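Long-range contact in mandelate racemase/muconate lactonizing protein (Thermobispora bispora, PDB 3VC5), which probably catalyses the magnesium-dependent dehydration of D-glucarate to 5-dehydro-4-deoxy-D-glucarate, as a member of the enolase superfamily: residues R123-D128 with C289-E294. Sequence-based numbering, arbitrary orientation. Where two conformers were deposited one is given.
Sequences RVKTVD and CVVTPE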
# COMPACT_ATOMS: atom_id res chain seq x y z
N ARG A 123 -4.39 14.79 14.07
CA ARG A 123 -5.62 14.01 14.06
C ARG A 123 -5.40 12.62 13.49
O ARG A 123 -5.82 11.62 14.11
CB ARG A 123 -6.73 14.70 13.28
CG ARG A 123 -8.03 13.89 13.25
CD ARG A 123 -8.83 14.05 14.53
NE ARG A 123 -9.77 15.18 14.48
CZ ARG A 123 -9.79 16.18 15.35
NH1 ARG A 123 -8.93 16.20 16.36
NH2 ARG A 123 -10.67 17.17 15.23
N VAL A 124 -4.77 12.52 12.32
CA VAL A 124 -4.59 11.21 11.70
C VAL A 124 -3.67 10.36 12.57
O VAL A 124 -3.94 9.19 12.75
CB VAL A 124 -4.07 11.29 10.23
CG1 VAL A 124 -3.65 9.93 9.71
CG2 VAL A 124 -5.14 11.97 9.36
N LYS A 125 -2.58 10.92 13.08
CA LYS A 125 -1.70 10.09 13.88
C LYS A 125 -2.42 9.59 15.13
O LYS A 125 -2.17 8.46 15.60
CB LYS A 125 -0.41 10.88 14.25
CG LYS A 125 0.73 10.03 14.80
CD LYS A 125 1.95 10.91 15.04
CE LYS A 125 2.97 10.33 15.93
NZ LYS A 125 3.64 11.37 16.79
N THR A 126 -3.29 10.42 15.71
CA THR A 126 -4.03 10.01 16.91
C THR A 126 -4.96 8.84 16.58
O THR A 126 -4.97 7.79 17.28
CB THR A 126 -4.85 11.18 17.47
OG1 THR A 126 -3.93 12.19 17.90
CG2 THR A 126 -5.70 10.73 18.67
N VAL A 127 -5.68 8.97 15.47
CA VAL A 127 -6.58 7.88 15.00
C VAL A 127 -5.76 6.62 14.70
O VAL A 127 -6.13 5.52 15.12
CB VAL A 127 -7.35 8.31 13.76
CG1 VAL A 127 -8.14 7.11 13.16
CG2 VAL A 127 -8.28 9.47 14.11
N ASP A 128 -4.61 6.79 14.04
CA ASP A 128 -3.82 5.64 13.65
C ASP A 128 -3.28 4.95 14.91
O ASP A 128 -3.17 3.72 14.96
CB ASP A 128 -2.63 6.08 12.80
CG ASP A 128 -3.02 6.35 11.34
OD1 ASP A 128 -4.17 5.99 10.95
OD2 ASP A 128 -2.16 6.81 10.56
N CYS A 289 10.47 13.77 11.99
CA CYS A 289 9.95 14.79 11.07
C CYS A 289 9.04 14.19 10.00
O CYS A 289 8.41 14.91 9.24
CB CYS A 289 11.11 15.61 10.44
SG CYS A 289 12.15 14.76 9.21
N VAL A 290 9.03 12.85 9.89
CA VAL A 290 8.06 12.14 9.03
C VAL A 290 7.46 11.01 9.85
O VAL A 290 8.15 9.98 10.08
CB VAL A 290 8.75 11.55 7.78
CG1 VAL A 290 7.75 10.82 6.88
CG2 VAL A 290 9.48 12.67 6.99
N VAL A 291 6.23 11.22 10.34
CA VAL A 291 5.65 10.28 11.30
C VAL A 291 4.17 9.99 10.99
O VAL A 291 3.49 9.33 11.77
CB VAL A 291 5.84 10.72 12.79
CG1 VAL A 291 7.34 10.77 13.15
CG2 VAL A 291 5.21 12.08 13.00
N THR A 292 3.67 10.56 9.89
CA THR A 292 2.28 10.30 9.52
C THR A 292 2.19 10.58 8.01
O THR A 292 3.06 11.25 7.46
CB THR A 292 1.31 11.19 10.37
OG1 THR A 292 -0.02 10.73 10.18
CG2 THR A 292 1.37 12.67 9.99
N PRO A 293 1.20 10.02 7.30
CA PRO A 293 1.30 10.15 5.84
C PRO A 293 1.29 11.57 5.30
O PRO A 293 1.92 11.83 4.26
CB PRO A 293 0.07 9.33 5.35
CG PRO A 293 -0.06 8.24 6.43
CD PRO A 293 0.16 9.03 7.70
N GLU A 294 0.65 12.50 5.99
CA GLU A 294 0.57 13.90 5.54
C GLU A 294 1.96 14.53 5.43
O GLU A 294 2.13 15.56 4.80
CB GLU A 294 -0.29 14.74 6.49
CG GLU A 294 -1.81 14.66 6.26
CD GLU A 294 -2.61 15.69 7.07
OE1 GLU A 294 -3.86 15.66 7.04
OE2 GLU A 294 -1.98 16.54 7.74
O HOH W 1 -0.10 8.20 11.20
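Thr292 faces the first turn of helix 123-146, and its hydroxyl is the part that meets Val124 and Lys125. Thr292 OG1 lies 3.7 Å from Val124 CG1 and 3.9 Å from Lys125 N, the latter a contact without a bond, since that N-H is already given to Ser122 OG. With OG1 anti to the backbone N (chi1 -168°), the hydroxyl is directed at the helix and donates to a water, 2.7 Å from OG1 to the water oxygen. The water in turn donates to Asp128 OD2 at 2.6 Å, which links hydroxyl to carboxylate across a direct OD2 to OG1 gap of 4.5 Å. Apolar contact flanks this bridge: Val124 CG1 is 4.4 Å from Pro293 CD, a loose touch.

Lys125 leaves the helix with CG anti to the backbone N (chi1 -166°), and its methylenes pass obliquely across Val291. Lys125 CD is 3.9 Å from Val291 O and 4.0 Å from Val291 CG2; this carbonyl oxygen is buried with no polar partner in the model. The ammonium bonds to the carbonyl oxygens of Thr118 and Ser120 and makes a cation-pi contact with Tyr314.

In the next shell, Asp128 is positioned by Tyr99, bonded to OD1, and by a salt bridge from OD2 to Arg320, a residue that also touches Val124 and Pro293. The contact thus joins a helix of the N-terminal capping domain to the loop at the C-terminal end of barrel strand 284-286, part of the domain interface characteristic of the enolase superfamily. Residues 289-294 come just after Asn287, a magnesium-binding residue in this protein, though no magnesium is bound to this chain here. On helix 123-146, Val127 packs on Tyr99, Val102 and Val106 of helix 95-106, while helices 312-315 and 318-330 pack against the loop ahead of helix 296-302.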